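Local atomic coordinates of beta-1,3-glucosyltransferase (Paecilomyces sp. J18, PDB entry 5JVV), a protein that is a glucosyltransferase, probably a carbohydrate-active enzyme with the beta-jelly-roll sandwich of glycoside hydrolase family 16 and its relatives. Residues A[14-19]-A[34-39]; A[103-106]-A[110-113]; A[163-168]-A[224-229]; A[198-201]-A[205-208]; A[263-268]-A[273-278]. One frame throughout, in Å; residues are numbered along the deposited sequence.

Contact 1 (A[14-19]-A[34-39]); sequences FLDAFS and VSREVA
A salt bridge between Asp16 and Arg36, backed by the buried Leu15 beneath the guanidinium, ties the C-terminal part of helix 11-16 to the first turn of helix 36-41 at the margin of a beta-sandwich of the jelly-roll type. Arg36 bridges the gap with a fully stretched chain: CG stands anti to the backbone N (chi1 176°), and the run from CG to NE stays extended, which carries the charged end across to the other helix. There NH2 of Arg36 donates to OD1 of Asp16 over 2.8 Å in a fairly straight bond (162° at the hydrogen). The acceptor lies close to the guanidinium plane and is met on the anti side of the carboxylate. One face of the guanidinium is laid on Leu15, whose CB is 3.6 Å from Arg36 CZ. Leu15 also packs against Val45, Val47 and Val53, so the aliphatic floor below the ion pair belongs to the hydrophobic interior. The rotation of the guanidinium is further fixed by a second salt bridge, from NE to Glu40 within the same helix. At the guanidinium edge, Arg36 NH2 also donates to a water 3.0 Å away, and this water lies 2.9 Å from Phe18 O, to which it can donate in turn.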
# COMPACT_ATOMS: atom_id res chain seq x y z
N PHE A 14 14.01 9.15 -6.19
CA PHE A 14 13.07 8.19 -5.62
C PHE A 14 13.24 6.86 -6.35
O PHE A 14 13.45 5.83 -5.72
CB PHE A 14 11.64 8.71 -5.78
CG PHE A 14 10.58 7.74 -5.31
CD1 PHE A 14 10.10 7.79 -4.01
CD2 PHE A 14 10.06 6.80 -6.20
CE1 PHE A 14 9.12 6.90 -3.59
CE2 PHE A 14 9.10 5.91 -5.78
CZ PHE A 14 8.61 5.96 -4.48
N LEU A 15 13.14 6.87 -7.67
CA LEU A 15 13.28 5.64 -8.44
C LEU A 15 14.61 4.93 -8.18
O LEU A 15 14.67 3.70 -8.08
CB LEU A 15 13.10 5.92 -9.94
CG LEU A 15 11.70 6.35 -10.38
CD1 LEU A 15 11.71 6.78 -11.84
CD2 LEU A 15 10.69 5.22 -10.14
N ASP A 16 15.69 5.71 -8.07
CA ASP A 16 17.01 5.13 -7.81
C ASP A 16 17.12 4.48 -6.44
O ASP A 16 18.03 3.70 -6.20
CB ASP A 16 18.10 6.20 -7.95
CG ASP A 16 18.33 6.64 -9.38
OD1 ASP A 16 17.91 5.92 -10.31
OD2 ASP A 16 18.95 7.70 -9.58
N ALA A 17 16.20 4.81 -5.54
CA ALA A 17 16.25 4.30 -4.16
C ALA A 17 15.45 3.02 -3.96
O ALA A 17 15.32 2.54 -2.83
CB ALA A 17 15.76 5.37 -3.19
N PHE A 18 14.94 2.46 -5.05
CA PHE A 18 14.18 1.21 -4.98
C PHE A 18 14.73 0.20 -5.97
O PHE A 18 15.23 0.58 -7.03
CB PHE A 18 12.69 1.47 -5.29
CG PHE A 18 11.96 2.19 -4.20
CD1 PHE A 18 11.19 1.49 -3.29
CD2 PHE A 18 12.04 3.58 -4.08
CE1 PHE A 18 10.51 2.14 -2.27
CE2 PHE A 18 11.36 4.24 -3.07
CZ PHE A 18 10.60 3.52 -2.16
N SER A 19 14.64 -1.07 -5.62
CA SER A 19 14.89 -2.12 -6.60
C SER A 19 13.54 -2.53 -7.16
O SER A 19 12.51 -2.39 -6.49
CB SER A 19 15.57 -3.32 -5.94
OG SER A 19 14.77 -3.87 -4.91
N VAL A 34 7.68 -6.31 -13.91
CA VAL A 34 8.78 -6.09 -14.87
C VAL A 34 9.89 -5.19 -14.33
O VAL A 34 9.70 -4.45 -13.36
CB VAL A 34 8.27 -5.53 -16.21
CG1 VAL A 34 7.31 -6.53 -16.86
CG2 VAL A 34 7.60 -4.17 -16.01
N SER A 35 11.06 -5.25 -14.96
CA SER A 35 12.21 -4.47 -14.55
C SER A 35 11.98 -3.00 -14.85
O SER A 35 11.07 -2.65 -15.61
CB SER A 35 13.47 -4.93 -15.28
OG SER A 35 13.37 -4.65 -16.67
N ARG A 36 12.80 -2.14 -14.25
CA ARG A 36 12.66 -0.71 -14.47
C ARG A 36 12.80 -0.29 -15.93
O ARG A 36 12.00 0.50 -16.43
CB ARG A 36 13.63 0.08 -13.58
CG ARG A 36 13.61 1.58 -13.83
CD ARG A 36 14.41 2.31 -12.77
NE ARG A 36 14.57 3.73 -13.09
CZ ARG A 36 15.33 4.56 -12.39
NH1 ARG A 36 15.43 5.83 -12.77
NH2 ARG A 36 15.99 4.13 -11.33
N GLU A 37 13.80 -0.81 -16.64
CA GLU A 37 13.98 -0.41 -18.04
C GLU A 37 12.81 -0.86 -18.92
O GLU A 37 12.42 -0.14 -19.85
CB GLU A 37 15.33 -0.88 -18.61
CG GLU A 37 15.46 -2.38 -18.80
CD GLU A 37 15.88 -3.13 -17.55
OE1 GLU A 37 16.15 -2.50 -16.50
OE2 GLU A 37 15.94 -4.38 -17.63
N VAL A 38 12.22 -2.01 -18.62
CA VAL A 38 11.04 -2.45 -19.35
C VAL A 38 9.87 -1.53 -19.04
O VAL A 38 9.16 -1.10 -19.95
CB VAL A 38 10.67 -3.91 -19.04
CG1 VAL A 38 9.28 -4.22 -19.56
CG2 VAL A 38 11.67 -4.86 -19.66
N ALA A 39 9.71 -1.20 -17.77
CA ALA A 39 8.59 -0.36 -17.33
C ALA A 39 8.68 1.03 -17.94
O ALA A 39 7.66 1.59 -18.38
CB ALA A 39 8.58 -0.27 -15.82
O HOH W 1 15.91 1.60 -9.66

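Contact 2 (A[103-106]-A[110-113]); sequences AFWT and TWPD
Trp105 and Trp111 meet through the outer rim of one indole and the pyrrole side of the other. Trp105 holds CG between its backbone N and carbonyl carbon (chi1 62°), a crowded position that swings the six-membered ring out toward the loop after its strand. In Trp111, CG is anti to the backbone N (chi1 178°), which directs its indole to meet that rim. CZ3 of Trp105 comes within 3.7 Å of CD1 of Trp111, and CH2 of Trp105 lies 3.8 Å from the same CD1; NE1 of Trp111 is almost as close, 3.8 Å from CZ3 of Trp105. CD1 of Trp111 lies at the edge of the Trp105 ring, near its plane, whereas CZ3 of Trp105 approaches the Trp111 ring obliquely. The two planes are inclined at 69°, and the centroids of the six-membered ring of Trp105 and the five-membered ring of Trp111 are 5.3 Å apart, an oblique pairing.

Trp105 belongs to strand 100-107 of the mixed sheet of the jelly-roll sandwich, and Trp111 to the loop leading into strand 116-121, whose Glu-Ile-Asp-Ile-Ile-Glu sequence matches the family 16 signature. Each indole N-H is held by a carboxylate: NE1 of Trp105 bonds to Asp244 on the adjoining strand, and NE1 of Trp111 to Glu116 at the start of the signature strand. Those bonds restrict rotation of both rings. The Trp111 indole is gripped locally as well, because the cis peptide before Pro112 folds the proline back, with its CB 3.6 Å above the indole plane and over the ring centre.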
# COMPACT_ATOMS: atom_id res chain seq x y z
N ALA A 103 -0.79 -1.84 -2.89
CA ALA A 103 -0.31 -1.82 -1.51
C ALA A 103 0.91 -0.94 -1.33
O ALA A 103 1.82 -0.93 -2.16
CB ALA A 103 -0.00 -3.24 -1.04
N PHE A 104 0.89 -0.18 -0.24
CA PHE A 104 2.07 0.51 0.29
C PHE A 104 2.31 -0.16 1.63
O PHE A 104 1.46 -0.10 2.53
CB PHE A 104 1.79 2.01 0.45
CG PHE A 104 2.89 2.77 1.16
CD1 PHE A 104 4.24 2.45 0.97
CD2 PHE A 104 2.58 3.84 2.00
CE1 PHE A 104 5.25 3.17 1.62
CE2 PHE A 104 3.58 4.56 2.67
CZ PHE A 104 4.92 4.22 2.46
N TRP A 105 3.44 -0.84 1.77
CA TRP A 105 3.63 -1.70 2.93
C TRP A 105 5.11 -1.90 3.23
O TRP A 105 5.97 -1.37 2.53
CB TRP A 105 2.90 -3.03 2.71
CG TRP A 105 3.36 -3.85 1.53
CD1 TRP A 105 3.29 -3.52 0.20
CD2 TRP A 105 3.95 -5.15 1.59
NE1 TRP A 105 3.79 -4.55 -0.56
CE2 TRP A 105 4.21 -5.56 0.27
CE3 TRP A 105 4.27 -6.02 2.64
CZ2 TRP A 105 4.79 -6.80 -0.04
CZ3 TRP A 105 4.85 -7.25 2.34
CH2 TRP A 105 5.10 -7.62 1.01
N THR A 106 5.40 -2.64 4.30
CA THR A 106 6.79 -2.87 4.70
C THR A 106 7.02 -4.36 4.93
O THR A 106 6.13 -5.07 5.39
CB THR A 106 7.19 -2.08 5.98
OG1 THR A 106 6.77 -2.78 7.15
CG2 THR A 106 6.61 -0.65 5.97
N THR A 110 12.23 -12.01 4.72
CA THR A 110 11.35 -13.12 4.32
C THR A 110 9.89 -12.72 4.47
O THR A 110 9.56 -11.78 5.20
CB THR A 110 11.63 -14.43 5.10
OG1 THR A 110 11.30 -14.27 6.49
CG2 THR A 110 13.09 -14.83 4.98
N TRP A 111 9.03 -13.44 3.75
CA TRP A 111 7.61 -13.15 3.71
C TRP A 111 6.88 -14.46 3.45
O TRP A 111 7.35 -15.27 2.64
CB TRP A 111 7.32 -12.13 2.59
CG TRP A 111 5.86 -11.82 2.46
CD1 TRP A 111 5.18 -10.81 3.08
CD2 TRP A 111 4.90 -12.54 1.69
NE1 TRP A 111 3.85 -10.86 2.73
CE2 TRP A 111 3.65 -11.91 1.87
CE3 TRP A 111 4.97 -13.66 0.85
CZ2 TRP A 111 2.49 -12.37 1.25
CZ3 TRP A 111 3.82 -14.11 0.24
CH2 TRP A 111 2.59 -13.47 0.44
N PRO A 112 5.71 -14.68 4.10
CA PRO A 112 4.99 -13.77 5.00
C PRO A 112 5.30 -13.97 6.47
O PRO A 112 4.73 -13.30 7.34
CB PRO A 112 3.54 -14.17 4.76
CG PRO A 112 3.61 -15.65 4.55
CD PRO A 112 4.88 -15.84 3.73
N ASP A 113 6.22 -14.88 6.77
CA ASP A 113 6.30 -15.40 8.13
C ASP A 113 7.13 -14.60 9.13
O ASP A 113 7.31 -15.03 10.27
CB ASP A 113 6.66 -16.88 8.09
CG ASP A 113 5.60 -17.70 7.36
OD1 ASP A 113 4.51 -17.88 7.94
OD2 ASP A 113 5.84 -18.14 6.21

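Contact 3 (A[163-168]-A[224-229]); sequences AGCVVQ and GNFKGT
Phe226 sets CG beside its backbone N and anti to the carbonyl carbon (chi1 -63°), and although its CB does not aim straight at strand 165-168, this torsion brings the ring across to it. Cys165 answers with SG placed between its own N and carbonyl carbon (chi1 52°), turned toward the phenyl edge. The contact is sheet-on-sheet packing in the beta-sandwich: strand 165-168 belongs to the mixed sheet and strand 224-226 to the antiparallel one. Their short axes approach to 7.9 Å and run nearly antiparallel, at 159°. No hydrogen bond joins the two segments, which meet chiefly through side chains.

The phenyl ring turns its edge to Cys165. SG of Cys165, in disulfide linkage with Cys156, makes a sulfur-aromatic contact from the ring edge, 5.0 Å from the Phe226 centroid and 3.8 Å from its CD1. Beside it the carbonyl O of Cys165 lies near the ring plane, 3.5 Å from CE1 of Phe226. Farther along, Val167 and the phenyl lie alongside each other, pointing opposite ways, and CG2 of Val167 comes obliquely to the ring, 3.8 Å from CZ of Phe226. Met131 and Leu133 of strand 130-134 also touch the ring, as does Leu197 from its own sheet, completing a buried apolar setting. The other branch of Val167 reaches the backbone of the facing strand, where its CG1 is 4.2 Å from Gly224 CA.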
# COMPACT_ATOMS: atom_id res chain seq x y z
N ALA A 163 -5.94 -13.22 9.22
CA ALA A 163 -6.44 -11.87 9.00
C ALA A 163 -5.46 -10.80 9.48
O ALA A 163 -5.36 -9.73 8.88
CB ALA A 163 -7.79 -11.69 9.68
N GLY A 164 -4.74 -11.09 10.56
CA GLY A 164 -3.92 -10.07 11.20
C GLY A 164 -4.81 -9.08 11.92
O GLY A 164 -6.02 -9.30 12.02
N CYS A 165 -4.24 -8.01 12.45
CA CYS A 165 -5.05 -6.97 13.08
C CYS A 165 -5.32 -5.86 12.09
O CYS A 165 -4.40 -5.29 11.49
CB CYS A 165 -4.40 -6.45 14.37
SG CYS A 165 -2.68 -5.92 14.18
N VAL A 166 -6.60 -5.58 11.89
CA VAL A 166 -7.06 -4.75 10.79
C VAL A 166 -7.82 -3.56 11.32
O VAL A 166 -8.70 -3.71 12.17
CB VAL A 166 -8.01 -5.56 9.89
CG1 VAL A 166 -8.59 -4.67 8.80
CG2 VAL A 166 -7.30 -6.78 9.30
N VAL A 167 -7.48 -2.37 10.83
CA VAL A 167 -8.22 -1.15 11.15
C VAL A 167 -8.70 -0.52 9.84
O VAL A 167 -7.91 -0.26 8.92
CB VAL A 167 -7.36 -0.13 11.93
CG1 VAL A 167 -8.16 1.14 12.25
CG2 VAL A 167 -6.83 -0.75 13.21
N GLN A 168 -10.01 -0.31 9.73
CA GLN A 168 -10.58 0.32 8.55
C GLN A 168 -10.45 1.84 8.63
O GLN A 168 -10.82 2.45 9.64
CB GLN A 168 -12.06 -0.07 8.40
CG GLN A 168 -12.77 0.70 7.28
CD GLN A 168 -14.24 0.32 7.14
OE1 GLN A 168 -15.06 0.62 8.01
NE2 GLN A 168 -14.58 -0.33 6.03
N GLY A 224 -4.95 4.76 12.44
CA GLY A 224 -4.75 3.42 12.95
C GLY A 224 -3.74 3.46 14.09
O GLY A 224 -2.62 3.93 13.90
N ASN A 225 -4.14 3.00 15.27
CA ASN A 225 -3.26 3.04 16.43
C ASN A 225 -2.90 1.62 16.86
O ASN A 225 -3.65 0.98 17.61
CB ASN A 225 -3.93 3.81 17.58
CG ASN A 225 -2.96 4.19 18.69
OD1 ASN A 225 -1.89 3.58 18.85
ND2 ASN A 225 -3.33 5.19 19.49
N PHE A 226 -1.78 1.12 16.36
CA PHE A 226 -1.39 -0.26 16.64
C PHE A 226 -0.55 -0.31 17.91
O PHE A 226 0.68 -0.18 17.90
CB PHE A 226 -0.68 -0.90 15.43
CG PHE A 226 -1.57 -1.01 14.22
CD1 PHE A 226 -2.27 -2.18 13.95
CD2 PHE A 226 -1.71 0.07 13.35
CE1 PHE A 226 -3.09 -2.28 12.83
CE2 PHE A 226 -2.53 -0.01 12.24
CZ PHE A 226 -3.23 -1.19 11.97
N LYS A 227 -1.26 -0.53 19.01
CA LYS A 227 -0.70 -0.41 20.35
C LYS A 227 -1.56 -1.31 21.22
O LYS A 227 -2.77 -1.36 21.03
CB LYS A 227 -0.78 1.04 20.80
CG LYS A 227 -0.36 1.31 22.23
CD LYS A 227 -0.25 2.83 22.45
CE LYS A 227 -0.79 3.24 23.80
NZ LYS A 227 -2.27 3.03 23.89
N GLY A 228 -0.94 -2.05 22.13
CA GLY A 228 -1.70 -2.99 22.94
C GLY A 228 -0.88 -3.93 23.79
O GLY A 228 -0.02 -3.50 24.55
N THR A 229 -1.16 -5.22 23.65
CA THR A 229 -0.68 -6.21 24.62
C THR A 229 0.71 -6.76 24.34
O THR A 229 1.16 -7.67 25.04
CB THR A 229 -1.65 -7.40 24.73
OG1 THR A 229 -1.69 -8.12 23.49
CG2 THR A 229 -3.05 -6.91 25.08

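Contact 4 (A[198-201]-A[205-208]); sequences WFFP and IPKS
Pro206 lies over the face of Phe200 in a CH-pi contact that closes the connection between strand 195-201, in the antiparallel sheet of the jelly-roll sandwich, and the short helix 207-210. This is the tight part. Pro206 CD sits 3.5 Å from the Phe200 ring centroid and only 15° from the ring normal, while CG of the proline reaches along the same face to within 3.7 Å of CE1 of Phe200. The proline lies roughly perpendicular to the phenyl side chain. Phe200 carries its CG anti to the carbonyl carbon (chi1 -53°), which presents the phenyl to the returning chain. Its burial is completed by Val185 and Ala187 of the adjacent strand, by Ile209, and by an edge-to-face pairing with Phe219.

Packing slackens toward the turn. Pro201 is exposed; its CB is directed away from the second segment, and it joins the contact through its backbone O. Ile205 makes the looser part of the contact: it also touches Val185, but its CG1 comes no closer than 4.1 Å to CB of Phe200. On the solvent side the same methylene, Ile205 CG1, rests 3.6 Å from the carbonyl O of Pro201.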
# COMPACT_ATOMS: atom_id res chain seq x y z
N TRP A 198 -1.35 7.70 10.12
CA TRP A 198 -2.26 8.82 9.88
C TRP A 198 -2.47 8.99 8.38
O TRP A 198 -1.57 8.72 7.58
CB TRP A 198 -1.68 10.14 10.39
CG TRP A 198 -1.51 10.32 11.88
CD1 TRP A 198 -2.35 10.99 12.73
CD2 TRP A 198 -0.39 9.89 12.66
NE1 TRP A 198 -1.83 10.97 14.01
CE2 TRP A 198 -0.63 10.30 14.00
CE3 TRP A 198 0.78 9.18 12.38
CZ2 TRP A 198 0.26 10.04 15.03
CZ3 TRP A 198 1.67 8.92 13.41
CH2 TRP A 198 1.40 9.35 14.73
N PHE A 199 -3.66 9.45 8.00
CA PHE A 199 -3.91 9.92 6.65
C PHE A 199 -4.35 11.37 6.73
O PHE A 199 -5.30 11.69 7.46
CB PHE A 199 -4.97 9.08 5.94
CG PHE A 199 -5.57 9.76 4.74
CD1 PHE A 199 -4.77 10.19 3.68
CD2 PHE A 199 -6.94 9.98 4.67
CE1 PHE A 199 -5.33 10.82 2.57
CE2 PHE A 199 -7.51 10.62 3.57
CZ PHE A 199 -6.71 11.03 2.53
N PHE A 200 -3.66 12.25 6.00
CA PHE A 200 -4.00 13.67 5.94
C PHE A 200 -4.40 14.00 4.52
O PHE A 200 -3.56 13.97 3.62
CB PHE A 200 -2.81 14.53 6.32
CG PHE A 200 -2.20 14.17 7.65
CD1 PHE A 200 -2.89 14.40 8.82
CD2 PHE A 200 -0.93 13.61 7.71
CE1 PHE A 200 -2.33 14.07 10.04
CE2 PHE A 200 -0.35 13.28 8.92
CZ PHE A 200 -1.05 13.51 10.09
N PRO A 201 -5.69 14.30 4.30
CA PRO A 201 -6.18 14.69 2.97
C PRO A 201 -5.43 15.91 2.45
O PRO A 201 -4.95 16.73 3.24
CB PRO A 201 -7.65 15.05 3.23
CG PRO A 201 -8.01 14.39 4.51
CD PRO A 201 -6.75 14.35 5.32
N ILE A 205 -2.90 18.98 5.42
CA ILE A 205 -1.66 18.36 5.87
C ILE A 205 -1.02 19.26 6.93
O ILE A 205 -0.91 20.47 6.72
CB ILE A 205 -0.72 18.19 4.66
CG1 ILE A 205 -1.38 17.30 3.60
CG2 ILE A 205 0.63 17.63 5.09
CD1 ILE A 205 -0.69 17.34 2.25
N PRO A 206 -0.62 18.69 8.07
CA PRO A 206 0.04 19.44 9.15
C PRO A 206 1.21 20.29 8.64
O PRO A 206 1.99 19.80 7.82
CB PRO A 206 0.55 18.34 10.08
CG PRO A 206 -0.40 17.21 9.87
CD PRO A 206 -0.82 17.27 8.43
N LYS A 207 1.32 21.53 9.11
CA LYS A 207 2.37 22.41 8.61
C LYS A 207 3.79 21.91 8.92
O LYS A 207 4.72 22.17 8.15
CB LYS A 207 2.17 23.84 9.12
CG LYS A 207 1.03 24.57 8.43
CD LYS A 207 1.38 24.90 6.99
CE LYS A 207 0.17 25.35 6.18
NZ LYS A 207 0.53 25.61 4.74
N SER A 208 3.96 21.19 10.03
CA SER A 208 5.29 20.69 10.41
C SER A 208 5.76 19.59 9.46
O SER A 208 6.96 19.36 9.30
CB SER A 208 5.32 20.19 11.86
OG SER A 208 4.50 19.04 12.01

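Contact 5 (A[263-268]-A[273-278]); sequences PLTKED and CIDFVA
Asp275 takes a direct bond from Thr265 on OD2, while Lys266 lies over its carboxylate face and reaches OD1 through a water; both partners run roughly perpendicular to the aspartate side chain. The threonine hydroxyl, OG1, donates to OD2 of Asp275 over 2.8 Å, arriving on the anti side and 18° out of the carboxylate plane. Asp275 has CG anti to its backbone N (chi1 -174°), which sends the carboxylate outward from helix 269-279 to the loop. Lys266 bends at chi2 (-73°) and lays its CE over one face of the carboxylate, 3.6 Å from Asp275 CG, but its NZ stops 4.4 Å from OD1 of Asp275, too far for a salt bridge. A water fills the link, accepting from Lys266 NZ at 2.9 Å and donating to Asp275 OD1 at 2.7 Å.

Earlier in the same loop, Pro263 is set crosswise to Phe276. Its CG meets the edge of the phenyl ring, 3.8 Å from CD1 of Phe276, near the ring plane. The phenyl itself is buried against Cys98 and Tyr256. Disulfides frame this peripheral helix-loop unit, Cys98 with Cys262 just before Pro263 and Cys248 with Cys273 on the helix, and Asp268 caps the helix start through Ala271 N. With one direct hydroxyl bond and one water-mediated lysine, the carboxylate of Asp275 is probably stabilised as the anion; the ammonium of Lys266, held at a distance by the bridging water, probably adds a weaker electrostatic contribution.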
# COMPACT_ATOMS: atom_id res chain seq x y z
N PRO A 263 -18.27 -8.28 -12.01
CA PRO A 263 -19.05 -9.33 -12.67
C PRO A 263 -18.44 -10.74 -12.59
O PRO A 263 -17.23 -10.93 -12.81
CB PRO A 263 -19.08 -8.86 -14.13
CG PRO A 263 -17.81 -8.13 -14.30
CD PRO A 263 -17.58 -7.41 -12.98
N LEU A 264 -19.29 -11.70 -12.25
CA LEU A 264 -18.88 -13.11 -12.17
C LEU A 264 -19.21 -13.80 -13.48
O LEU A 264 -20.37 -14.05 -13.79
CB LEU A 264 -19.58 -13.80 -10.99
CG LEU A 264 -19.14 -13.26 -9.63
CD1 LEU A 264 -20.05 -13.75 -8.52
CD2 LEU A 264 -17.69 -13.66 -9.33
N THR A 265 -18.17 -14.11 -14.25
CA THR A 265 -18.34 -14.60 -15.62
C THR A 265 -17.80 -16.01 -15.81
O THR A 265 -18.07 -16.64 -16.84
CB THR A 265 -17.58 -13.70 -16.61
OG1 THR A 265 -16.22 -13.55 -16.16
CG2 THR A 265 -18.22 -12.30 -16.68
N LYS A 266 -17.00 -16.50 -14.87
CA LYS A 266 -16.34 -17.79 -15.05
C LYS A 266 -16.64 -18.74 -13.90
O LYS A 266 -17.63 -18.54 -13.18
CB LYS A 266 -14.82 -17.63 -15.25
CG LYS A 266 -14.42 -16.73 -16.45
CD LYS A 266 -14.67 -17.42 -17.81
CE LYS A 266 -14.06 -16.56 -18.94
NZ LYS A 266 -14.26 -17.16 -20.30
N GLU A 267 -15.83 -19.78 -13.73
CA GLU A 267 -16.20 -20.91 -12.86
C GLU A 267 -16.09 -20.62 -11.36
O GLU A 267 -16.72 -21.31 -10.54
CB GLU A 267 -15.43 -22.17 -13.23
CG GLU A 267 -13.99 -22.21 -12.75
CD GLU A 267 -13.01 -21.63 -13.75
OE1 GLU A 267 -13.44 -20.90 -14.66
OE2 GLU A 267 -11.80 -21.91 -13.61
N ASP A 268 -15.28 -19.63 -10.99
CA ASP A 268 -15.21 -19.16 -9.61
C ASP A 268 -14.72 -17.72 -9.60
O ASP A 268 -14.43 -17.16 -10.66
CB ASP A 268 -14.35 -20.07 -8.71
CG ASP A 268 -12.90 -20.19 -9.16
OD1 ASP A 268 -12.42 -19.43 -10.03
OD2 ASP A 268 -12.20 -21.06 -8.59
N CYS A 273 -12.15 -12.94 -11.94
CA CYS A 273 -11.22 -11.83 -11.76
C CYS A 273 -10.21 -11.79 -12.91
O CYS A 273 -9.94 -10.73 -13.48
CB CYS A 273 -10.50 -12.00 -10.42
SG CYS A 273 -9.45 -10.59 -10.00
N ILE A 274 -9.66 -12.95 -13.25
CA ILE A 274 -8.68 -13.03 -14.33
C ILE A 274 -9.31 -12.60 -15.65
O ILE A 274 -8.71 -11.85 -16.42
CB ILE A 274 -8.06 -14.44 -14.42
CG1 ILE A 274 -7.18 -14.69 -13.20
CG2 ILE A 274 -7.21 -14.57 -15.69
CD1 ILE A 274 -6.73 -16.14 -13.04
N ASP A 275 -10.54 -13.05 -15.89
CA ASP A 275 -11.29 -12.63 -17.08
C ASP A 275 -11.40 -11.10 -17.19
O ASP A 275 -11.11 -10.54 -18.23
CB ASP A 275 -12.68 -13.30 -17.11
CG ASP A 275 -13.44 -13.03 -18.40
OD1 ASP A 275 -12.83 -13.05 -19.49
OD2 ASP A 275 -14.66 -12.78 -18.33
N PHE A 276 -11.77 -10.44 -16.10
CA PHE A 276 -11.92 -8.99 -16.11
C PHE A 276 -10.57 -8.32 -16.39
O PHE A 276 -10.46 -7.45 -17.27
CB PHE A 276 -12.48 -8.53 -14.76
CG PHE A 276 -12.92 -7.09 -14.73
CD1 PHE A 276 -14.26 -6.76 -14.83
CD2 PHE A 276 -11.99 -6.07 -14.58
CE1 PHE A 276 -14.66 -5.42 -14.80
CE2 PHE A 276 -12.38 -4.74 -14.54
CZ PHE A 276 -13.72 -4.42 -14.66
N VAL A 277 -9.54 -8.72 -15.64
CA VAL A 277 -8.23 -8.09 -15.78
C VAL A 277 -7.62 -8.35 -17.16
O VAL A 277 -7.05 -7.45 -17.78
CB VAL A 277 -7.27 -8.55 -14.66
CG1 VAL A 277 -5.88 -7.99 -14.90
CG2 VAL A 277 -7.80 -8.10 -13.31
N ALA A 278 -7.78 -9.56 -17.67
CA ALA A 278 -7.23 -9.88 -18.98
C ALA A 278 -7.91 -9.15 -20.13
O ALA A 278 -7.23 -8.69 -21.07
CB ALA A 278 -7.30 -11.38 -19.22
O HOH W 2 -13.08 -14.84 -21.52

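Along the chain contacts 1, 2, 3 and 5 come in series, with contact 4 nested in the loop closed by contact 3. Contacts 1, 2 and 3 all reach the mixed sheet; contacts 2 and 3 have centres about 16 Å apart. Contacts 3 and 4 share the antiparallel sheet through the neighbouring strands 224-226 and 195-201, their nearest atoms about 5 Å apart. Contact 3 therefore joins the two layers of the sandwich, whereas contact 4 closes a strand-to-helix connection on one of them. Contacts 1 to 4 are thus spread over the two layers and their edge connections, while contact 5, its centre about 38 Å from that of contact 4 and across the chain's centre, lies on a peripheral helical region.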